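Local coordinates for uncharacterized protein Ta1441 (Thermoplasma acidophilum, PDB 3GAA) that is of unknown function but belongs to the PAC2 family and may, like its namesakes, act as a proteasome assembly chaperone, at residues L42-L51 and I214-V223; E136-E144 and I156-I164. All coordinates share one frame; numbering follows the deposited sequence.

Contact 1 of 2, residues L42-L51 and I214-V223; sequences LAASYIVETL and IKTDLLEEQV
Y46 of helix 39-51 sets its ring against L219, in a largely apolar contact that joins this helix to the lead-in and first turn of the long C-terminal helix 219-243. CG of Y46 lies anti to the backbone N (chi1 -178°), which carries the ring out from its own helix and across the other segment. L219 crosses it at about a right angle and lays its CD1 over one face in a CH-pi contact, 3.8 Å from the ring centroid and displaced toward the rim. At the ring edge, the phenol OH reaches the type II turn T216-L219, with Y46 OH 2.9 Å from T216 N. I214 and V223 add methyl contacts obliquely, I214 CG2 at 4.1 Å from Y46 CE1. The extended side chain of Q222 also crosses the ring at about a right angle, and its amide end comes close to the E49 carboxylate. Further along, I214 lies against T50, I47 and L51, its CG1 being 4.2 Å from L51 CD2; L42 approaches V223 and continues onto L226 and I230. The other flank of helix 39-51 rests on strands 89-94 and 121-130 through A43, A44 and I47. The short axes pass 10.8 Å apart at 118°, too steep for coiled-coil packing. The contact is thus an inclined helix-helix junction at the root of the predicted coiled coil, on the helical layer covering a sheet of the alpha/beta PAC2 domain.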
loop_
_atom_site.group_PDB
_atom_site.type_symbol
_atom_site.label_atom_id
_atom_site.label_comp_id
_atom_site.label_asym_id
_atom_site.label_seq_id
_atom_site.Cartn_x
_atom_site.Cartn_y
_atom_site.Cartn_z
ATOM N N LEU A 42 7.321 18.331 -37.827
ATOM C CA LEU A 42 7.881 19.465 -38.517
ATOM C C LEU A 42 7.265 20.746 -38.044
ATOM O O LEU A 42 7.976 21.696 -37.860
ATOM C CB LEU A 42 7.717 19.309 -40.016
ATOM C CG LEU A 42 8.589 18.205 -40.646
ATOM C CD1 LEU A 42 8.278 18.139 -42.146
ATOM C CD2 LEU A 42 10.077 18.457 -40.408
ATOM N N ALA A 43 5.962 20.820 -37.832
ATOM C CA ALA A 43 5.406 22.057 -37.247
ATOM C C ALA A 43 5.966 22.292 -35.834
ATOM O O ALA A 43 6.486 23.345 -35.558
ATOM C CB ALA A 43 3.860 22.048 -37.240
ATOM N N ALA A 44 5.879 21.263 -34.981
ATOM C CA ALA A 44 6.349 21.310 -33.588
ATOM C C ALA A 44 7.717 21.885 -33.611
ATOM O O ALA A 44 7.930 22.929 -33.006
ATOM C CB ALA A 44 6.403 19.947 -32.938
ATOM N N SER A 45 8.638 21.269 -34.344
ATOM C CA SER A 45 10.003 21.789 -34.394
ATOM C C SER A 45 10.109 23.198 -34.869
ATOM O O SER A 45 10.790 24.006 -34.230
ATOM C CB SER A 45 10.833 20.970 -35.299
ATOM O OG SER A 45 10.823 19.717 -34.739
ATOM N N TYR A 46 9.460 23.489 -35.988
ATOM C CA TYR A 46 9.452 24.846 -36.472
ATOM C C TYR A 46 9.073 25.798 -35.367
ATOM O O TYR A 46 9.812 26.713 -35.110
ATOM C CB TYR A 46 8.482 25.030 -37.609
ATOM C CG TYR A 46 8.503 26.436 -38.141
ATOM C CD1 TYR A 46 7.489 27.317 -37.836
ATOM C CD2 TYR A 46 9.554 26.895 -38.934
ATOM C CE1 TYR A 46 7.500 28.620 -38.331
ATOM C CE2 TYR A 46 9.568 28.184 -39.430
ATOM C CZ TYR A 46 8.524 29.042 -39.115
ATOM O OH TYR A 46 8.490 30.333 -39.553
ATOM N N ILE A 47 7.942 25.586 -34.691
ATOM C CA ILE A 47 7.455 26.640 -33.847
ATOM C C ILE A 47 8.382 26.763 -32.613
ATOM O O ILE A 47 8.680 27.856 -32.159
ATOM C CB ILE A 47 5.860 26.624 -33.551
ATOM C CG1 ILE A 47 5.583 26.309 -32.112
ATOM C CG2 ILE A 47 4.936 25.719 -34.452
ATOM C CD1 ILE A 47 5.738 27.553 -31.205
ATOM N N VAL A 48 8.872 25.635 -32.109
ATOM C CA VAL A 48 9.858 25.596 -31.019
ATOM C C VAL A 48 11.004 26.497 -31.361
ATOM O O VAL A 48 11.370 27.385 -30.593
ATOM C CB VAL A 48 10.493 24.198 -30.822
ATOM C CG1 VAL A 48 11.788 24.310 -30.077
ATOM C CG2 VAL A 48 9.554 23.239 -30.051
ATOM N N GLU A 49 11.580 26.300 -32.527
ATOM C CA GLU A 49 12.642 27.188 -32.958
ATOM C C GLU A 49 12.171 28.617 -33.123
ATOM O O GLU A 49 12.841 29.520 -32.673
ATOM C CB GLU A 49 13.259 26.725 -34.254
ATOM C CG GLU A 49 14.571 27.502 -34.590
ATOM C CD GLU A 49 14.325 28.898 -35.215
ATOM O OE1 GLU A 49 13.215 29.095 -35.809
ATOM O OE2 GLU A 49 15.219 29.802 -35.104
ATOM N N THR A 50 11.034 28.848 -33.763
ATOM C CA THR A 50 10.701 30.217 -34.133
ATOM C C THR A 50 10.116 31.021 -32.959
ATOM O O THR A 50 10.302 32.184 -32.899
ATOM C CB THR A 50 9.967 30.347 -35.526
ATOM O OG1 THR A 50 8.780 31.143 -35.421
ATOM C CG2 THR A 50 9.612 29.021 -36.120
ATOM N N LEU A 51 9.508 30.423 -31.956
ATOM C CA LEU A 51 9.181 31.234 -30.782
ATOM C C LEU A 51 10.344 31.241 -29.809
ATOM O O LEU A 51 10.322 31.931 -28.793
ATOM C CB LEU A 51 7.913 30.759 -30.088
ATOM C CG LEU A 51 6.566 30.915 -30.843
ATOM C CD1 LEU A 51 5.434 30.331 -29.927
ATOM C CD2 LEU A 51 6.269 32.315 -31.312
ATOM N N ILE A 214 3.113 33.437 -34.847
ATOM C CA ILE A 214 4.255 32.712 -35.327
ATOM C C ILE A 214 4.611 33.260 -36.736
ATOM O O ILE A 214 3.748 33.514 -37.555
ATOM C CB ILE A 214 3.967 31.230 -35.368
ATOM C CG1 ILE A 214 3.413 30.753 -34.030
ATOM C CG2 ILE A 214 5.200 30.504 -35.577
ATOM C CD1 ILE A 214 2.545 29.483 -34.079
ATOM N N LYS A 215 5.901 33.413 -36.991
ATOM C CA LYS A 215 6.377 34.314 -38.007
ATOM C C LYS A 215 6.318 33.812 -39.442
ATOM O O LYS A 215 6.051 34.649 -40.352
ATOM C CB LYS A 215 7.856 34.679 -37.811
ATOM C CG LYS A 215 8.234 35.702 -36.828
ATOM C CD LYS A 215 9.808 35.783 -36.721
ATOM C CE LYS A 215 10.237 36.928 -35.729
ATOM N NZ LYS A 215 11.697 36.944 -35.344
ATOM N N THR A 216 6.680 32.570 -39.731
ATOM C CA THR A 216 6.888 32.181 -41.197
ATOM C C THR A 216 8.045 32.802 -42.056
ATOM O O THR A 216 8.241 32.391 -43.222
ATOM C CB THR A 216 5.619 32.311 -42.137
ATOM O OG1 THR A 216 5.537 33.648 -42.673
ATOM C CG2 THR A 216 4.351 31.876 -41.459
ATOM N N ASP A 217 8.802 33.752 -41.522
ATOM C CA ASP A 217 10.072 34.120 -42.153
ATOM C C ASP A 217 11.020 32.893 -42.290
ATOM O O ASP A 217 11.272 32.153 -41.310
ATOM C CB ASP A 217 10.741 35.255 -41.389
ATOM C CG ASP A 217 9.882 36.532 -41.362
ATOM O OD1 ASP A 217 9.910 37.369 -42.316
ATOM O OD2 ASP A 217 9.165 36.696 -40.357
ATOM N N LEU A 218 11.468 32.681 -43.536
ATOM C CA LEU A 218 12.380 31.589 -43.976
ATOM C C LEU A 218 11.875 30.203 -43.630
ATOM O O LEU A 218 12.634 29.296 -43.397
ATOM C CB LEU A 218 13.814 31.821 -43.448
ATOM C CG LEU A 218 14.855 32.581 -44.296
ATOM C CD1 LEU A 218 14.285 33.618 -45.204
ATOM C CD2 LEU A 218 15.928 33.191 -43.381
ATOM N N LEU A 219 10.567 30.059 -43.620
ATOM C CA LEU A 219 9.930 28.827 -43.169
ATOM C C LEU A 219 10.198 27.695 -44.140
ATOM O O LEU A 219 10.350 26.575 -43.761
ATOM C CB LEU A 219 8.422 29.066 -42.999
ATOM C CG LEU A 219 7.515 27.890 -42.620
ATOM C CD1 LEU A 219 6.415 28.420 -41.759
ATOM C CD2 LEU A 219 6.959 27.173 -43.823
ATOM N N GLU A 220 10.297 27.982 -45.408
ATOM C CA GLU A 220 10.444 26.897 -46.346
ATOM C C GLU A 220 11.839 26.325 -46.216
ATOM O O GLU A 220 11.985 25.097 -46.179
ATOM C CB GLU A 220 10.133 27.345 -47.759
ATOM C CG GLU A 220 8.638 27.779 -47.916
ATOM C CD GLU A 220 8.263 29.263 -47.421
ATOM O OE1 GLU A 220 8.760 29.753 -46.362
ATOM O OE2 GLU A 220 7.429 29.929 -48.105
ATOM N N GLU A 221 12.851 27.193 -46.089
ATOM C CA GLU A 221 14.204 26.720 -45.960
ATOM C C GLU A 221 14.364 26.002 -44.657
ATOM O O GLU A 221 14.999 24.968 -44.587
ATOM C CB GLU A 221 15.217 27.837 -46.048
ATOM C CG GLU A 221 15.409 28.381 -47.441
ATOM C CD GLU A 221 15.831 27.316 -48.515
ATOM O OE1 GLU A 221 15.108 27.184 -49.556
ATOM O OE2 GLU A 221 16.877 26.634 -48.330
ATOM N N GLN A 222 13.761 26.497 -43.603
ATOM C CA GLN A 222 13.979 25.851 -42.345
ATOM C C GLN A 222 13.346 24.489 -42.357
ATOM O O GLN A 222 13.841 23.553 -41.772
ATOM C CB GLN A 222 13.427 26.685 -41.203
ATOM C CG GLN A 222 13.494 25.955 -39.884
ATOM C CD GLN A 222 13.172 26.840 -38.713
ATOM O OE1 GLN A 222 13.052 26.371 -37.555
ATOM N NE2 GLN A 222 13.012 28.131 -38.994
ATOM N N VAL A 223 12.213 24.369 -42.994
ATOM C CA VAL A 223 11.465 23.141 -42.883
ATOM C C VAL A 223 11.984 22.065 -43.821
ATOM O O VAL A 223 11.901 20.925 -43.498
ATOM C CB VAL A 223 10.001 23.418 -43.173
ATOM C CG1 VAL A 223 9.334 22.198 -43.761
ATOM C CG2 VAL A 223 9.334 23.944 -41.879
#

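Contact 2 of 2, residues E136-E144 and I156-I164; sequences ERPVFAVAE and IQPADSAII
The carbonyl oxygen of A141 accepts the backbone N-H of A159 in a nearly straight bond, A159 N to A141 O 2.9 Å with 167° at the hydrogen, and P158 CA adds a longer CA-H contact to the same oxygen. The donor sits well above the carbonyl plane, not on a lone pair. Next to it, the N-H of A141 is donated to Q157 O, with A141 N to Q157 O 2.9 Å, and the CA of F140 also closes on that oxygen. A third bond, from Q157 N to V139 O, is longer at 3.2 Å. Together they form a short parallel ladder in which F140 pairs with Q157 and A141 with P158.

F140 and Q157 project from the same face, with ring and amide planes 27° apart. With CG anti to the carbonyl carbon (chi1 -55°), the F140 ring lies alongside the Q157 side chain, and Q157 OE1 is 3.5 Å from F140 CE1. F140 CB packs against A159 CB at 3.9 Å. I156 packs beside V139 and meets A141, its CG2 standing 3.7 Å from A141 CB; F151 of helix 145-153 touches both A141 and I156. Farther along, V142 CG1 and I164 CD1 meet tip to tip at 4.0 Å, and L172 of helix 166-178 touches both residues. Strand 181-190 pairs with F140 and V142 along the other edge of strand 140-142, while I163 and I164 join an antiparallel ladder with a strand of the second subunit. Strand 140-142, helix 145-153 and strand 157-158 make up a beta-alpha-beta crossover, whose two parallel strands lie at one end of the mixed sheet within the chain.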
loop_
_atom_site.group_PDB
_atom_site.type_symbol
_atom_site.label_atom_id
_atom_site.label_comp_id
_atom_site.label_asym_id
_atom_site.label_seq_id
_atom_site.Cartn_x
_atom_site.Cartn_y
_atom_site.Cartn_z
ATOM N N GLU A 136 -3.830 25.268 -54.305
ATOM C CA GLU A 136 -4.972 25.437 -53.401
ATOM C C GLU A 136 -4.939 24.288 -52.377
ATOM O O GLU A 136 -5.451 23.196 -52.663
ATOM C CB GLU A 136 -6.311 25.440 -54.202
ATOM C CG GLU A 136 -6.473 26.517 -55.354
ATOM C CD GLU A 136 -5.381 27.644 -55.377
ATOM O OE1 GLU A 136 -5.057 28.149 -56.501
ATOM O OE2 GLU A 136 -4.837 28.021 -54.296
ATOM N N ARG A 137 -4.294 24.512 -51.226
ATOM C CA ARG A 137 -4.222 23.488 -50.199
ATOM C C ARG A 137 -5.076 23.873 -49.004
ATOM O O ARG A 137 -4.806 24.867 -48.346
ATOM C CB ARG A 137 -2.800 23.247 -49.761
ATOM C CG ARG A 137 -2.699 22.646 -48.349
ATOM C CD ARG A 137 -1.466 21.832 -48.146
ATOM N NE ARG A 137 -0.331 22.363 -48.892
ATOM C CZ ARG A 137 0.804 21.695 -49.076
ATOM N NH1 ARG A 137 0.968 20.475 -48.556
ATOM N NH2 ARG A 137 1.790 22.258 -49.759
ATOM N N PRO A 138 -6.094 23.056 -48.694
ATOM C CA PRO A 138 -7.011 23.310 -47.579
ATOM C C PRO A 138 -6.517 22.874 -46.165
ATOM O O PRO A 138 -5.649 22.004 -46.005
ATOM C CB PRO A 138 -8.229 22.483 -47.983
ATOM C CG PRO A 138 -7.642 21.300 -48.711
ATOM C CD PRO A 138 -6.417 21.790 -49.386
ATOM N N VAL A 139 -7.068 23.492 -45.138
ATOM C CA VAL A 139 -6.878 22.969 -43.800
ATOM C C VAL A 139 -8.188 22.393 -43.284
ATOM O O VAL A 139 -9.228 22.979 -43.445
ATOM C CB VAL A 139 -6.296 24.007 -42.803
ATOM C CG1 VAL A 139 -6.131 23.378 -41.426
ATOM C CG2 VAL A 139 -4.969 24.443 -43.248
ATOM N N PHE A 140 -8.103 21.244 -42.635
ATOM C CA PHE A 140 -9.264 20.700 -41.966
ATOM C C PHE A 140 -9.062 20.749 -40.518
ATOM O O PHE A 140 -7.942 20.914 -40.053
ATOM C CB PHE A 140 -9.553 19.283 -42.404
ATOM C CG PHE A 140 -9.704 19.169 -43.845
ATOM C CD1 PHE A 140 -10.919 19.488 -44.446
ATOM C CD2 PHE A 140 -8.621 18.873 -44.625
ATOM C CE1 PHE A 140 -11.064 19.437 -45.867
ATOM C CE2 PHE A 140 -8.746 18.793 -46.031
ATOM C CZ PHE A 140 -9.968 19.074 -46.658
ATOM N N ALA A 141 -10.184 20.629 -39.829
ATOM C CA ALA A 141 -10.259 20.641 -38.386
ATOM C C ALA A 141 -11.154 19.521 -37.851
ATOM O O ALA A 141 -12.264 19.261 -38.372
ATOM C CB ALA A 141 -10.809 21.942 -37.929
ATOM N N VAL A 142 -10.705 18.878 -36.772
ATOM C CA VAL A 142 -11.654 18.234 -35.895
ATOM C C VAL A 142 -11.715 19.060 -34.621
ATOM O O VAL A 142 -10.709 19.274 -33.988
ATOM C CB VAL A 142 -11.385 16.746 -35.689
ATOM C CG1 VAL A 142 -10.220 16.232 -36.564
ATOM C CG2 VAL A 142 -11.259 16.443 -34.224
ATOM N N ALA A 143 -12.902 19.605 -34.329
ATOM C CA ALA A 143 -13.179 20.350 -33.101
ATOM C C ALA A 143 -14.655 20.157 -32.744
ATOM O O ALA A 143 -15.373 19.491 -33.448
ATOM C CB ALA A 143 -12.859 21.824 -33.273
ATOM N N GLU A 144 -15.102 20.737 -31.640
ATOM C CA GLU A 144 -16.520 20.745 -31.296
ATOM C C GLU A 144 -17.282 21.809 -32.051
ATOM O O GLU A 144 -16.699 22.799 -32.486
ATOM C CB GLU A 144 -16.683 20.979 -29.818
ATOM C CG GLU A 144 -16.113 19.813 -29.015
ATOM C CD GLU A 144 -16.162 20.058 -27.512
ATOM O OE1 GLU A 144 -15.291 20.831 -26.981
ATOM O OE2 GLU A 144 -17.065 19.477 -26.862
ATOM N N ILE A 156 -11.564 27.156 -42.746
ATOM C CA ILE A 156 -11.160 25.825 -42.311
ATOM C C ILE A 156 -12.389 24.930 -42.365
ATOM O O ILE A 156 -13.402 25.224 -41.768
ATOM C CB ILE A 156 -10.619 25.850 -40.865
ATOM C CG1 ILE A 156 -9.549 26.953 -40.685
ATOM C CG2 ILE A 156 -10.063 24.497 -40.472
ATOM C CD1 ILE A 156 -8.992 27.074 -39.235
ATOM N N GLN A 157 -12.300 23.834 -43.078
ATOM C CA GLN A 157 -13.416 22.911 -43.166
ATOM C C GLN A 157 -13.206 21.677 -42.276
ATOM O O GLN A 157 -12.079 21.410 -41.817
ATOM C CB GLN A 157 -13.717 22.507 -44.623
ATOM C CG GLN A 157 -12.611 22.835 -45.719
ATOM C CD GLN A 157 -12.971 22.283 -47.131
ATOM O OE1 GLN A 157 -12.097 22.066 -47.979
ATOM N NE2 GLN A 157 -14.257 22.048 -47.366
ATOM N N PRO A 158 -14.317 20.958 -41.980
ATOM C CA PRO A 158 -14.336 19.828 -41.035
ATOM C C PRO A 158 -13.684 18.650 -41.623
ATOM O O PRO A 158 -14.000 18.310 -42.741
ATOM C CB PRO A 158 -15.820 19.544 -40.883
ATOM C CG PRO A 158 -16.453 20.837 -41.101
ATOM C CD PRO A 158 -15.682 21.460 -42.208
ATOM N N ALA A 159 -12.777 18.006 -40.910
ATOM C CA ALA A 159 -12.091 16.834 -41.484
ATOM C C ALA A 159 -13.115 15.825 -41.900
ATOM O O ALA A 159 -14.181 15.767 -41.332
ATOM C CB ALA A 159 -11.170 16.230 -40.502
ATOM N N ASP A 160 -12.832 15.024 -42.910
ATOM C CA ASP A 160 -13.781 13.951 -43.154
ATOM C C ASP A 160 -13.284 12.636 -42.642
ATOM O O ASP A 160 -12.561 11.939 -43.340
ATOM C CB ASP A 160 -14.254 13.803 -44.608
ATOM C CG ASP A 160 -15.721 13.255 -44.666
ATOM O OD1 ASP A 160 -16.075 12.442 -43.748
ATOM O OD2 ASP A 160 -16.526 13.655 -45.559
ATOM N N SER A 161 -13.657 12.298 -41.420
ATOM C CA SER A 161 -13.443 10.953 -40.961
ATOM C C SER A 161 -14.350 10.686 -39.826
ATOM O O SER A 161 -14.620 11.563 -39.009
ATOM C CB SER A 161 -12.006 10.713 -40.560
ATOM O OG SER A 161 -11.469 11.875 -39.991
ATOM N N ALA A 162 -14.864 9.474 -39.814
ATOM C CA ALA A 162 -15.867 9.131 -38.858
ATOM C C ALA A 162 -15.154 8.966 -37.536
ATOM O O ALA A 162 -15.704 9.301 -36.528
ATOM C CB ALA A 162 -16.607 7.858 -39.282
ATOM N N ILE A 163 -13.914 8.487 -37.555
ATOM C CA ILE A 163 -13.165 8.302 -36.340
ATOM C C ILE A 163 -11.759 8.916 -36.451
ATOM O O ILE A 163 -11.262 9.109 -37.542
ATOM C CB ILE A 163 -13.130 6.801 -35.936
ATOM C CG1 ILE A 163 -12.456 5.964 -36.986
ATOM C CG2 ILE A 163 -14.579 6.224 -35.692
ATOM C CD1 ILE A 163 -11.537 5.029 -36.350
ATOM N N ILE A 164 -11.163 9.261 -35.313
ATOM C CA ILE A 164 -9.876 9.895 -35.231
ATOM C C ILE A 164 -8.939 9.037 -34.386
ATOM O O ILE A 164 -9.142 8.848 -33.180
ATOM C CB ILE A 164 -10.019 11.242 -34.557
ATOM C CG1 ILE A 164 -11.137 12.056 -35.215
ATOM C CG2 ILE A 164 -8.708 12.014 -34.602
ATOM C CD1 ILE A 164 -10.936 12.281 -36.705
#

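In the fold
The two contacts lie about 23 Å apart between centres and about 9 Å between nearest atoms, without touching. Along the chain contact 2 is nested within the loop closed by contact 1: helix 39-51 comes first, then 136-144 and 156-164, and 214-223 last. The mixed sheet and helix 196-210 link them. L42 and I47 of contact 1 and R137 and V139 of contact 2 all touch that helix, while strands 89-94 and 121-130 lie beneath contact 1 and 140-142 and 157-158 form contact 2. Contact 1 thus ties the C-terminal helix to the PAC2 domain, and contact 2 builds a sheet end next to the interface with a second subunit.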